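Local coordinates for protein putative methylthioribose-1-phosphate isomerase (Pyrococcus horikoshii OT3, PDB 6A35) that probably catalyses the isomerisation of methylthioribose-1-phosphate to methylthioribulose-1-phosphate, a step in methionine biosynthesis, at residues L148-Y153 against G333-R338; H166-S171 against A208-W213; V250-F255 against L288-D293. All coordinates share one frame; numbering follows the deposited sequence.

Contact 1: residues L148-Y153 against G333-R338; sequences LRMGHY and GIITDR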
ATOM      1  N   LEU A 148      -6.193 -27.881 -10.568  1.00 41.23           N
ATOM      2  CA  LEU A 148      -7.597 -28.253 -10.768  1.00 42.71           C
ATOM      3  C   LEU A 148      -8.310 -28.692  -9.495  1.00 42.89           C
ATOM      4  O   LEU A 148      -9.417 -28.209  -9.154  1.00 36.17           O
ATOM      5  CB  LEU A 148      -7.721 -29.372 -11.799  1.00 40.41           C
ATOM      6  CG  LEU A 148      -7.555 -28.840 -13.214  1.00 42.74           C
ATOM      7  CD1 LEU A 148      -7.027 -29.920 -14.125  1.00 47.72           C
ATOM      8  CD2 LEU A 148      -8.847 -28.236 -13.747  1.00 39.92           C
ATOM      9  N   ARG A 149      -7.668 -29.625  -8.814  1.00 45.95           N
ATOM     10  CA  ARG A 149      -8.205 -30.159  -7.575  1.00 50.43           C
ATOM     11  C   ARG A 149      -8.405 -28.997  -6.598  1.00 47.02           C
ATOM     12  O   ARG A 149      -9.486 -28.851  -6.054  1.00 44.58           O
ATOM     13  CB  ARG A 149      -7.302 -31.293  -7.006  1.00 51.86           C
ATOM     14  CG  ARG A 149      -7.295 -32.578  -7.885  1.00 51.55           C
ATOM     15  CD  ARG A 149      -6.618 -33.798  -7.244  1.00 49.42           C
ATOM     16  NE  ARG A 149      -5.285 -33.470  -6.712  1.00 53.72           N
ATOM     17  CZ  ARG A 149      -4.126 -33.625  -7.366  1.00 52.35           C
ATOM     18  NH1 ARG A 149      -4.088 -34.147  -8.589  1.00 52.08           N
ATOM     19  NH2 ARG A 149      -2.985 -33.251  -6.795  1.00 49.89           N
ATOM     20  N   MET A 150      -7.388 -28.154  -6.430  1.00 46.37           N
ATOM     21  CA  MET A 150      -7.464 -27.082  -5.454  1.00 48.49           C
ATOM     22  C   MET A 150      -8.662 -26.195  -5.730  1.00 45.33           C
ATOM     23  O   MET A 150      -9.473 -25.910  -4.865  1.00 41.21           O
ATOM     24  CB  MET A 150      -6.198 -26.240  -5.480  1.00 51.34           C
ATOM     25  CG  MET A 150      -5.294 -26.538  -4.312  1.00 54.57           C
ATOM     26  SD  MET A 150      -3.719 -25.678  -4.401  1.00 60.05           S
ATOM     27  CE  MET A 150      -2.918 -26.572  -5.734  1.00 60.33           C
ATOM     28  N   GLY A 151      -8.758 -25.767  -6.965  1.00 45.88           N
ATOM     29  CA  GLY A 151      -9.926 -25.035  -7.416  1.00 49.47           C
ATOM     30  C   GLY A 151     -11.242 -25.608  -6.924  1.00 50.04           C
ATOM     31  O   GLY A 151     -12.026 -24.898  -6.285  1.00 57.09           O
ATOM     32  N   HIS A 152     -11.475 -26.891  -7.200  1.00 46.66           N
ATOM     33  CA  HIS A 152     -12.793 -27.493  -6.980  1.00 43.89           C
ATOM     34  C   HIS A 152     -13.091 -27.682  -5.532  1.00 42.48           C
ATOM     35  O   HIS A 152     -14.254 -27.597  -5.141  1.00 39.87           O
ATOM     36  CB  HIS A 152     -12.939 -28.803  -7.754  1.00 44.24           C
ATOM     37  CG  HIS A 152     -13.136 -28.589  -9.226  1.00 42.67           C
ATOM     38  ND1 HIS A 152     -12.085 -28.369 -10.094  1.00 43.07           N
ATOM     39  CD2 HIS A 152     -14.263 -28.476  -9.964  1.00 39.56           C
ATOM     40  CE1 HIS A 152     -12.557 -28.175 -11.312  1.00 41.06           C
ATOM     41  NE2 HIS A 152     -13.876 -28.230 -11.259  1.00 40.79           N
ATOM     42  N   TYR A 153     -12.036 -27.927  -4.752  1.00 45.76           N
ATOM     43  CA  TYR A 153     -12.109 -27.950  -3.301  1.00 49.21           C
ATOM     44  C   TYR A 153     -12.496 -26.582  -2.764  1.00 51.53           C
ATOM     45  O   TYR A 153     -13.393 -26.477  -1.921  1.00 50.23           O
ATOM     46  CB  TYR A 153     -10.763 -28.344  -2.675  1.00 52.52           C
ATOM     47  CG  TYR A 153     -10.452 -29.817  -2.733  1.00 61.62           C
ATOM     48  CD1 TYR A 153     -11.356 -30.766  -2.247  1.00 69.55           C
ATOM     49  CD2 TYR A 153      -9.249 -30.274  -3.257  1.00 63.60           C
ATOM     50  CE1 TYR A 153     -11.070 -32.122  -2.305  1.00 68.38           C
ATOM     51  CE2 TYR A 153      -8.960 -31.622  -3.322  1.00 63.86           C
ATOM     52  CZ  TYR A 153      -9.867 -32.538  -2.837  1.00 68.81           C
ATOM     53  OH  TYR A 153      -9.570 -33.878  -2.901  1.00 78.68           O
ATOM     54  N   GLY A 333      -9.298 -21.951   7.369  1.00 35.50           N
ATOM     55  CA  GLY A 333      -8.906 -23.230   6.811  1.00 34.34           C
ATOM     56  C   GLY A 333      -7.884 -23.088   5.692  1.00 36.20           C
ATOM     57  O   GLY A 333      -7.621 -21.996   5.208  1.00 39.10           O
ATOM     58  N   ILE A 334      -7.344 -24.229   5.265  1.00 40.08           N
ATOM     59  CA  ILE A 334      -6.252 -24.332   4.329  1.00 40.52           C
ATOM     60  C   ILE A 334      -6.676 -25.279   3.188  1.00 44.40           C
ATOM     61  O   ILE A 334      -6.897 -26.469   3.392  1.00 44.31           O
ATOM     62  CB  ILE A 334      -5.008 -24.923   5.025  1.00 41.39           C
ATOM     63  CG1 ILE A 334      -4.501 -23.980   6.106  1.00 41.79           C
ATOM     64  CG2 ILE A 334      -3.907 -25.219   4.015  1.00 42.43           C
ATOM     65  CD1 ILE A 334      -3.179 -24.427   6.701  1.00 44.83           C
ATOM     66  N   ILE A 335      -6.757 -24.737   1.978  1.00 43.79           N
ATOM     67  CA  ILE A 335      -7.199 -25.483   0.838  1.00 39.17           C
ATOM     68  C   ILE A 335      -5.947 -26.056   0.250  1.00 42.78           C
ATOM     69  O   ILE A 335      -4.943 -25.360   0.167  1.00 48.26           O
ATOM     70  CB  ILE A 335      -7.919 -24.564  -0.154  1.00 36.81           C
ATOM     71  CG1 ILE A 335      -9.112 -23.908   0.563  1.00 37.28           C
ATOM     72  CG2 ILE A 335      -8.367 -25.342  -1.386  1.00 35.72           C
ATOM     73  CD1 ILE A 335      -9.719 -22.734  -0.175  1.00 38.01           C
ATOM     74  N   THR A 336      -5.996 -27.329  -0.134  1.00 45.33           N
ATOM     75  CA  THR A 336      -4.876 -27.995  -0.772  1.00 47.61           C
ATOM     76  C   THR A 336      -5.422 -28.869  -1.887  1.00 56.93           C
ATOM     77  O   THR A 336      -6.636 -28.883  -2.134  1.00 65.05           O
ATOM     78  CB  THR A 336      -4.075 -28.903   0.179  1.00 44.49           C
ATOM     79  OG1 THR A 336      -4.775 -30.144   0.321  1.00 45.53           O
ATOM     80  CG2 THR A 336      -3.823 -28.253   1.534  1.00 43.30           C
ATOM     81  N   ASP A 337      -4.520 -29.586  -2.559  1.00 55.23           N
ATOM     82  CA  ASP A 337      -4.850 -30.360  -3.751  1.00 55.09           C
ATOM     83  C   ASP A 337      -5.264 -31.770  -3.350  1.00 57.34           C
ATOM     84  O   ASP A 337      -5.606 -32.604  -4.215  1.00 53.40           O
ATOM     85  CB  ASP A 337      -3.647 -30.400  -4.704  1.00 52.79           C
ATOM     86  CG  ASP A 337      -2.395 -30.934  -4.030  1.00 52.51           C
ATOM     87  OD1 ASP A 337      -1.960 -30.392  -2.983  1.00 57.72           O
ATOM     88  OD2 ASP A 337      -1.851 -31.916  -4.527  1.00 49.77           O
ATOM     89  N   ARG A 338      -5.198 -32.036  -2.044  1.00 56.66           N
ATOM     90  CA  ARG A 338      -5.763 -33.255  -1.439  1.00 57.52           C
ATOM     91  C   ARG A 338      -6.860 -32.913  -0.409  1.00 55.96           C
ATOM     92  O   ARG A 338      -7.092 -33.646   0.547  1.00 55.86           O
ATOM     93  CB  ARG A 338      -4.634 -34.085  -0.798  1.00 53.40           C
ATOM     94  CG  ARG A 338      -3.526 -34.452  -1.759  1.00 50.78           C
ATOM     95  CD  ARG A 338      -4.095 -35.376  -2.809  1.00 51.87           C
ATOM     96  NE  ARG A 338      -3.130 -35.820  -3.802  1.00 55.27           N
ATOM     97  CZ  ARG A 338      -3.476 -36.475  -4.914  1.00 57.63           C
ATOM     98  NH1 ARG A 338      -4.758 -36.734  -5.142  1.00 59.64           N
ATOM     99  NH2 ARG A 338      -2.554 -36.882  -5.801  1.00 55.06           N
TER

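Contact 2: residues H166-S171 against A208-W213; sequences HCNAGS and ARLSAW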
ATOM      1  N   HIS A 166      -4.975 -11.301  -2.838  1.00 40.76           N
ATOM      2  CA  HIS A 166      -3.683 -10.564  -2.632  1.00 42.43           C
ATOM      3  C   HIS A 166      -2.649 -11.052  -3.646  1.00 43.34           C
ATOM      4  O   HIS A 166      -2.832 -12.123  -4.226  1.00 44.81           O
ATOM      5  CB  HIS A 166      -3.145 -10.844  -1.248  1.00 39.74           C
ATOM      6  CG  HIS A 166      -2.175  -9.830  -0.742  1.00 43.15           C
ATOM      7  ND1 HIS A 166      -2.508  -8.499  -0.585  1.00 42.54           N
ATOM      8  CD2 HIS A 166      -0.903  -9.961  -0.281  1.00 42.29           C
ATOM      9  CE1 HIS A 166      -1.474  -7.850  -0.072  1.00 42.76           C
ATOM     10  NE2 HIS A 166      -0.489  -8.714   0.123  1.00 42.83           N
ATOM     11  N   CYS A 167      -1.597 -10.258  -3.876  1.00 41.16           N
ATOM     12  CA  CYS A 167      -0.453 -10.640  -4.757  1.00 41.91           C
ATOM     13  C   CYS A 167      -0.872 -11.396  -6.034  1.00 38.49           C
ATOM     14  O   CYS A 167      -1.962 -11.143  -6.592  1.00 38.39           O
ATOM     15  CB  CYS A 167       0.615 -11.426  -3.951  1.00 41.63           C
ATOM     16  SG  CYS A 167       2.271 -11.369  -4.679  1.00 37.93           S
ATOM     17  N   ASN A 168      -0.033 -12.294  -6.539  1.00 37.21           N
ATOM     18  CA  ASN A 168      -0.438 -13.026  -7.765  1.00 39.59           C
ATOM     19  C   ASN A 168      -0.284 -14.511  -7.614  1.00 38.50           C
ATOM     20  O   ASN A 168       0.803 -15.030  -7.612  1.00 37.04           O
ATOM     21  CB  ASN A 168       0.307 -12.594  -9.029  1.00 39.20           C
ATOM     22  CG  ASN A 168      -0.233 -13.293 -10.245  1.00 40.66           C
ATOM     23  OD1 ASN A 168       0.268 -14.353 -10.634  1.00 45.61           O
ATOM     24  ND2 ASN A 168      -1.311 -12.765 -10.802  1.00 38.82           N
ATOM     25  N   ALA A 169      -1.421 -15.160  -7.488  1.00 38.88           N
ATOM     26  CA  ALA A 169      -1.529 -16.570  -7.344  1.00 36.00           C
ATOM     27  C   ALA A 169      -2.563 -17.003  -8.373  1.00 34.28           C
ATOM     28  O   ALA A 169      -3.447 -17.785  -8.091  1.00 34.07           O
ATOM     29  CB  ALA A 169      -1.975 -16.897  -5.934  1.00 34.54           C
ATOM     30  N   GLY A 170      -2.447 -16.463  -9.568  1.00 35.50           N
ATOM     31  CA  GLY A 170      -3.302 -16.875 -10.656  1.00 39.82           C
ATOM     32  C   GLY A 170      -2.527 -17.807 -11.555  1.00 43.41           C
ATOM     33  O   GLY A 170      -1.444 -18.283 -11.209  1.00 44.23           O
ATOM     34  N   SER A 171      -3.093 -18.063 -12.718  1.00 45.44           N
ATOM     35  CA  SER A 171      -2.452 -18.869 -13.721  1.00 47.18           C
ATOM     36  C   SER A 171      -0.954 -18.543 -13.865  1.00 47.99           C
ATOM     37  O   SER A 171      -0.126 -19.447 -14.088  1.00 53.58           O
ATOM     38  CB  SER A 171      -3.154 -18.650 -15.067  1.00 48.89           C
ATOM     39  OG  SER A 171      -2.743 -19.609 -16.035  1.00 57.89           O
ATOM     40  N   ALA A 208      -1.697  -5.474  -9.121  1.00 36.84           N
ATOM     41  CA  ALA A 208      -2.091  -4.584 -10.200  1.00 39.03           C
ATOM     42  C   ALA A 208      -1.629  -5.164 -11.519  1.00 37.61           C
ATOM     43  O   ALA A 208      -2.434  -5.390 -12.425  1.00 38.53           O
ATOM     44  CB  ALA A 208      -1.495  -3.193  -9.992  1.00 36.80           C
ATOM     45  N   ARG A 209      -0.330  -5.439 -11.574  1.00 37.46           N
ATOM     46  CA  ARG A 209       0.406  -5.676 -12.819  1.00 39.32           C
ATOM     47  C   ARG A 209       0.037  -7.045 -13.470  1.00 36.64           C
ATOM     48  O   ARG A 209      -0.131  -7.128 -14.671  1.00 35.74           O
ATOM     49  CB  ARG A 209       1.898  -5.610 -12.495  1.00 43.84           C
ATOM     50  CG  ARG A 209       2.762  -5.006 -13.559  1.00 50.07           C
ATOM     51  CD  ARG A 209       4.025  -4.422 -12.956  1.00 49.98           C
ATOM     52  NE  ARG A 209       4.712  -5.380 -12.114  1.00 49.98           N
ATOM     53  CZ  ARG A 209       5.396  -6.434 -12.558  1.00 52.74           C
ATOM     54  NH1 ARG A 209       5.498  -6.726 -13.868  1.00 52.73           N
ATOM     55  NH2 ARG A 209       5.983  -7.212 -11.670  1.00 55.37           N
ATOM     56  N   LEU A 210      -0.140  -8.092 -12.660  1.00 34.23           N
ATOM     57  CA  LEU A 210      -0.426  -9.438 -13.172  1.00 34.38           C
ATOM     58  C   LEU A 210      -1.843  -9.939 -12.823  1.00 34.16           C
ATOM     59  O   LEU A 210      -2.568 -10.396 -13.719  1.00 28.27           O
ATOM     60  CB  LEU A 210       0.617 -10.461 -12.670  1.00 31.86           C
ATOM     61  CG  LEU A 210       2.095 -10.087 -12.735  1.00 30.23           C
ATOM     62  CD1 LEU A 210       2.992 -11.087 -11.988  1.00 29.83           C
ATOM     63  CD2 LEU A 210       2.518  -9.936 -14.185  1.00 30.22           C
ATOM     64  N   SER A 211      -2.235  -9.851 -11.542  1.00 33.59           N
ATOM     65  CA  SER A 211      -3.495 -10.436 -11.150  1.00 34.53           C
ATOM     66  C   SER A 211      -4.685  -9.742 -11.831  1.00 38.75           C
ATOM     67  O   SER A 211      -5.674 -10.395 -12.138  1.00 42.69           O
ATOM     68  CB  SER A 211      -3.673 -10.438  -9.646  1.00 35.59           C
ATOM     69  OG  SER A 211      -2.660 -11.170  -8.982  1.00 36.77           O
ATOM     70  N   ALA A 212      -4.599  -8.437 -12.086  1.00 39.30           N
ATOM     71  CA  ALA A 212      -5.751  -7.714 -12.634  1.00 38.88           C
ATOM     72  C   ALA A 212      -5.767  -7.935 -14.098  1.00 39.07           C
ATOM     73  O   ALA A 212      -6.803  -7.847 -14.738  1.00 41.23           O
ATOM     74  CB  ALA A 212      -5.659  -6.230 -12.335  1.00 37.51           C
ATOM     75  N   TRP A 213      -4.599  -8.201 -14.650  1.00 40.80           N
ATOM     76  CA  TRP A 213      -4.515  -8.456 -16.058  1.00 45.53           C
ATOM     77  C   TRP A 213      -5.112  -9.863 -16.378  1.00 46.87           C
ATOM     78  O   TRP A 213      -6.028  -9.972 -17.190  1.00 43.75           O
ATOM     79  CB  TRP A 213      -3.080  -8.295 -16.532  1.00 50.51           C
ATOM     80  CG  TRP A 213      -2.959  -8.645 -17.968  1.00 59.01           C
ATOM     81  CD1 TRP A 213      -3.114  -7.813 -19.035  1.00 58.64           C
ATOM     82  CD2 TRP A 213      -2.701  -9.943 -18.499  1.00 59.85           C
ATOM     83  NE1 TRP A 213      -2.956  -8.517 -20.196  1.00 59.70           N
ATOM     84  CE2 TRP A 213      -2.700  -9.824 -19.895  1.00 55.99           C
ATOM     85  CE3 TRP A 213      -2.443 -11.191 -17.921  1.00 59.55           C
ATOM     86  CZ2 TRP A 213      -2.469 -10.892 -20.723  1.00 56.70           C
ATOM     87  CZ3 TRP A 213      -2.208 -12.246 -18.744  1.00 59.29           C
ATOM     88  CH2 TRP A 213      -2.230 -12.099 -20.135  1.00 58.16           C
TER

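Contact 3: residues V250-F255 against L288-D293; sequences VANGDF and LKSGKD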
ATOM      1  N   VAL A 250       4.025 -24.148   7.409  1.00 48.47           N
ATOM      2  CA  VAL A 250       4.821 -24.974   8.334  1.00 54.22           C
ATOM      3  C   VAL A 250       3.914 -25.813   9.253  1.00 58.47           C
ATOM      4  O   VAL A 250       2.687 -25.752   9.142  1.00 61.45           O
ATOM      5  CB  VAL A 250       5.814 -24.128   9.180  1.00 51.86           C
ATOM      6  CG1 VAL A 250       6.793 -23.395   8.282  1.00 51.66           C
ATOM      7  CG2 VAL A 250       5.091 -23.161  10.094  1.00 52.09           C
ATOM      8  N   ALA A 251       4.522 -26.575  10.162  1.00 61.05           N
ATOM      9  CA  ALA A 251       3.829 -27.652  10.894  1.00 66.82           C
ATOM     10  C   ALA A 251       2.496 -27.273  11.560  1.00 61.63           C
ATOM     11  O   ALA A 251       1.510 -28.010  11.448  1.00 62.28           O
ATOM     12  CB  ALA A 251       4.767 -28.295  11.926  1.00 70.12           C
ATOM     13  N   ASN A 252       2.468 -26.143  12.251  1.00 54.24           N
ATOM     14  CA  ASN A 252       1.265 -25.761  12.993  1.00 55.90           C
ATOM     15  C   ASN A 252       0.276 -24.959  12.138  1.00 54.93           C
ATOM     16  O   ASN A 252      -0.746 -24.486  12.646  1.00 49.29           O
ATOM     17  CB  ASN A 252       1.620 -25.003  14.282  1.00 54.93           C
ATOM     18  CG  ASN A 252       2.533 -23.834  14.036  1.00 52.99           C
ATOM     19  OD1 ASN A 252       2.959 -23.597  12.898  1.00 51.99           O
ATOM     20  ND2 ASN A 252       2.852 -23.099  15.096  1.00 51.26           N
ATOM     21  N   GLY A 253       0.584 -24.829  10.846  1.00 54.21           N
ATOM     22  CA  GLY A 253      -0.274 -24.121   9.906  1.00 54.65           C
ATOM     23  C   GLY A 253       0.031 -22.641   9.746  1.00 51.50           C
ATOM     24  O   GLY A 253      -0.517 -22.008   8.852  1.00 46.12           O
ATOM     25  N   ASP A 254       0.865 -22.080  10.630  1.00 52.22           N
ATOM     26  CA  ASP A 254       1.429 -20.747  10.431  1.00 51.62           C
ATOM     27  C   ASP A 254       1.945 -20.711   9.002  1.00 57.38           C
ATOM     28  O   ASP A 254       2.369 -21.752   8.459  1.00 61.46           O
ATOM     29  CB  ASP A 254       2.619 -20.518  11.356  1.00 51.27           C
ATOM     30  CG  ASP A 254       2.246 -20.506  12.793  1.00 49.94           C
ATOM     31  OD1 ASP A 254       1.083 -20.823  13.082  1.00 52.45           O
ATOM     32  OD2 ASP A 254       3.118 -20.175  13.629  1.00 52.22           O
ATOM     33  N   PHE A 255       1.932 -19.542   8.367  1.00 55.18           N
ATOM     34  CA  PHE A 255       2.446 -19.500   6.990  1.00 53.60           C
ATOM     35  C   PHE A 255       2.986 -18.168   6.591  1.00 45.74           C
ATOM     36  O   PHE A 255       2.645 -17.160   7.170  1.00 53.45           O
ATOM     37  CB  PHE A 255       1.392 -19.952   5.969  1.00 54.27           C
ATOM     38  CG  PHE A 255       0.253 -18.988   5.795  1.00 52.69           C
ATOM     39  CD1 PHE A 255      -0.789 -18.949   6.710  1.00 54.02           C
ATOM     40  CD2 PHE A 255       0.208 -18.147   4.707  1.00 51.14           C
ATOM     41  CE1 PHE A 255      -1.847 -18.083   6.534  1.00 52.48           C
ATOM     42  CE2 PHE A 255      -0.847 -17.286   4.523  1.00 48.02           C
ATOM     43  CZ  PHE A 255      -1.868 -17.249   5.437  1.00 50.09           C
ATOM     44  N   LEU A 288       9.249 -27.798   9.822  1.00 73.05           N
ATOM     45  CA  LEU A 288       9.339 -26.619  10.674  1.00 68.65           C
ATOM     46  C   LEU A 288       8.201 -26.545  11.688  1.00 66.68           C
ATOM     47  O   LEU A 288       7.043 -26.525  11.320  1.00 70.71           O
ATOM     48  CB  LEU A 288       9.430 -25.365   9.803  1.00 66.43           C
ATOM     49  CG  LEU A 288      10.657 -25.336   8.868  1.00 69.37           C
ATOM     50  CD1 LEU A 288      10.837 -23.952   8.265  1.00 68.67           C
ATOM     51  CD2 LEU A 288      11.952 -25.759   9.562  1.00 72.98           C
ATOM     52  N   LYS A 289       8.559 -26.527  12.970  1.00 69.31           N
ATOM     53  CA  LYS A 289       7.593 -26.486  14.079  1.00 72.00           C
ATOM     54  C   LYS A 289       6.561 -25.373  13.916  1.00 67.43           C
ATOM     55  O   LYS A 289       5.368 -25.626  13.885  1.00 69.70           O
ATOM     56  CB  LYS A 289       8.308 -26.219  15.426  1.00 77.79           C
ATOM     57  CG  LYS A 289       9.113 -27.347  16.081  1.00 80.70           C
ATOM     58  CD  LYS A 289       9.803 -26.811  17.358  1.00 79.40           C
ATOM     59  CE  LYS A 289      10.003 -27.859  18.454  1.00 75.92           C
ATOM     60  NZ  LYS A 289       9.689 -27.321  19.799  1.00 70.10           N
ATOM     61  N   SER A 290       7.030 -24.130  13.867  1.00 67.44           N
ATOM     62  CA  SER A 290       6.134 -22.978  13.923  1.00 61.45           C
ATOM     63  C   SER A 290       6.622 -21.838  13.032  1.00 61.08           C
ATOM     64  O   SER A 290       7.650 -21.947  12.356  1.00 47.01           O
ATOM     65  CB  SER A 290       5.913 -22.518  15.379  1.00 58.00           C
ATOM     66  OG  SER A 290       6.690 -21.390  15.740  1.00 58.12           O
ATOM     67  N   GLY A 291       5.834 -20.762  13.015  1.00 66.38           N
ATOM     68  CA  GLY A 291       6.116 -19.584  12.202  1.00 64.71           C
ATOM     69  C   GLY A 291       7.417 -18.874  12.536  1.00 62.14           C
ATOM     70  O   GLY A 291       8.076 -18.345  11.637  1.00 63.37           O
ATOM     71  N   LYS A 292       7.809 -18.884  13.808  1.00 61.30           N
ATOM     72  CA  LYS A 292       9.080 -18.259  14.203  1.00 67.12           C
ATOM     73  C   LYS A 292      10.304 -18.935  13.556  1.00 67.36           C
ATOM     74  O   LYS A 292      11.396 -18.369  13.541  1.00 68.46           O
ATOM     75  CB  LYS A 292       9.255 -18.098  15.731  1.00 71.17           C
ATOM     76  CG  LYS A 292       8.436 -19.000  16.658  1.00 82.80           C
ATOM     77  CD  LYS A 292       8.438 -18.504  18.121  1.00 82.99           C
ATOM     78  CE  LYS A 292       9.795 -18.603  18.793  1.00 81.78           C
ATOM     79  NZ  LYS A 292      10.246 -20.017  18.905  1.00 79.80           N
ATOM     80  N   ASP A 293      10.110 -20.113  12.973  1.00 65.00           N
ATOM     81  CA  ASP A 293      11.184 -20.805  12.253  1.00 63.85           C
ATOM     82  C   ASP A 293      11.372 -20.361  10.796  1.00 60.38           C
ATOM     83  O   ASP A 293      12.349 -20.760  10.174  1.00 53.71           O
ATOM     84  CB  ASP A 293      10.961 -22.335  12.286  1.00 63.93           C
ATOM     85  CG  ASP A 293      10.877 -22.887  13.701  1.00 63.46           C
ATOM     86  OD1 ASP A 293      11.600 -22.370  14.588  1.00 57.18           O
ATOM     87  OD2 ASP A 293      10.077 -23.832  13.915  1.00 62.44           O
TER

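Contact 1: residues L148-Y153 against G333-R338
Arg149 grips Asp337 side-on with two nitrogens, fastening helix 125-157 to the segment 333-338 in a Rossmann-like sheet. NE gives an almost straight bond to the backbone O of Asp337 (2.7 Å, 164°), with that oxygen lying in the guanidinium plane. NH2 forms a salt bridge at 2.9 Å with OD2 of Asp337, which uses its anti lone pair, the one turned away from OD1. The arginine chain bends at chi3, which turns the guanidinium across to Asp337 and lets both nitrogens reach one residue. Over one guanidinium face lies that of Arg338, stacked almost flat at 6° with centres 3.8 Å apart; the nearby carboxylate would probably offset part of the paired positive charge.

Next to these charged groups, side-chain carbons pack on the strand and its backbone. Met150 lays CG against the backbone of Thr336 and brings CE to 4.0 Å from Asp337 CB, while Tyr153 CB rests on Ile335 CG2 at 4.1 Å. The Tyr153 ring stands with an edge toward the backbone O of Asp337, CE2 being its nearest atom at 3.6 Å. The short helix and strand axes run at 141°, approaching to 7.6 Å.

Further out, Asp337 OD1 accepts from the backbone N of Leu281, so both carboxylate oxygens are engaged and the group is fixed in rotation. Strand 275-278 flanks the strand, and its Val278 meets both Met150 and Ile335. Thr336 OG1 bonds to Gly339 O and also closes an ST turn by accepting from Arg338 N at 3.1 Å.

Contact 2: residues H166-S171 against A208-W213
Ser211 OG is held by two groups of the 166-171 loop: it gives its proton to the backbone O of Cys167 and accepts from Asn168 ND2. This joins the loop that follows strand 161-165 of the Rossmann-like sheet to helix 206-217, which carries a wider pi-type turn at 208-211. The bond from Asn168 ND2 measures 2.8 Å and is bent to 142°, with the hydroxyl oxygen tilted 22° from the amide plane. The bond from OG to Cys167 O is refined as very short, at 2.5 Å, so its length is doubtful.

Asn168 reaches the helix because its CG stands anti to the backbone N (chi1 -175°), carrying the amide away from its own loop. There ND2 also lies 3.5 Å from Leu210 CB, so the amide rests against the aliphatic root of that leucine, the two side chains crossing at about a right angle. The backbone N of Ser211 is close to ND2 as well, but two donors make no bond. ND2 has a further acceptor in Glu214 OE2, one turn along the helix, whereas OD1 has a weak bond to Arg57, a predicted substrate-binding residue.

The bonds lie next to Cys167, predicted to stabilise the transition state, and are consistent with fixing its backbone; its CB points away from the helix. Its backbone N is hydrogen-bonded to Thr201 OG1. On the far side of the helix, Ala212 packs on Val316 of the second subunit. Nearer the loop, Asn168 CB sits 3.3 Å from Ser211 OG.

Contact 3: residues V250-F255 against L288-D293
Ala251 N donates to Leu288 O at 2.8 Å, nearly along the C=O axis, and so pins a hairpin turn to the neighbouring loop. The turn, type I from Val250 to Gly253, continues as a classic G1 bulge: Gly253 N returns to Val250 O at 2.9 Å, and Val250 N reaches Asp254 O. A second backbone link, Asn252 N to Lys289 O, is weak.

Across the contact, the side-chain acceptor is Asp254 OD2, which takes the N-H of Gly291 at 2.8 Å, met on the anti side but 27° out of the carboxylate plane. Asn252 ND2 adds a weak bond to the same oxygen, and Asp254 OD1 accepts from the backbone N of His328, so both oxygens are supplied. With an alanine here, the N-H groups of Gly291 and His328 would lose these acceptors, probably freeing the Gly291 end of the loop to shift. That loop also secures itself, Ser290 N donating to Asp293 OD2 (3.1 Å, 171°) from above the carboxylate plane.

Apolar contact comes from Val250, whose CG1 lies 3.6 Å from Leu288 CB while CG2 faces the backbone of Ser290. The turn joins strands 248-250 and 255-258 of the four-stranded sheet, and the facing loop leads from strand 284-285, at one edge of that sheet within this chain, toward helix 302-305.

How the contacts relate
Contact 2 is the most buried of the three and lies nearest the centre of the chain; contact 1 is partly buried, and contact 3 is the farthest out. Contacts 1 and 2 both involve strands of the seven-stranded sheet or the loops that follow them, meeting a helix each time, whereas contact 3 joins two loops at the small four-stranded sheet. Chemistry follows place: a charged pair and stacked guanidiniums at the partly buried contact 1, neutral hydroxyl and amide bonds beside the predicted catalytic site, and mainly backbone donors at the hairpin. Contacts 1 and 3 touch lightly, Ile334 CD1 lying 4.2 Å from Gly253 O; contact 2 touches neither.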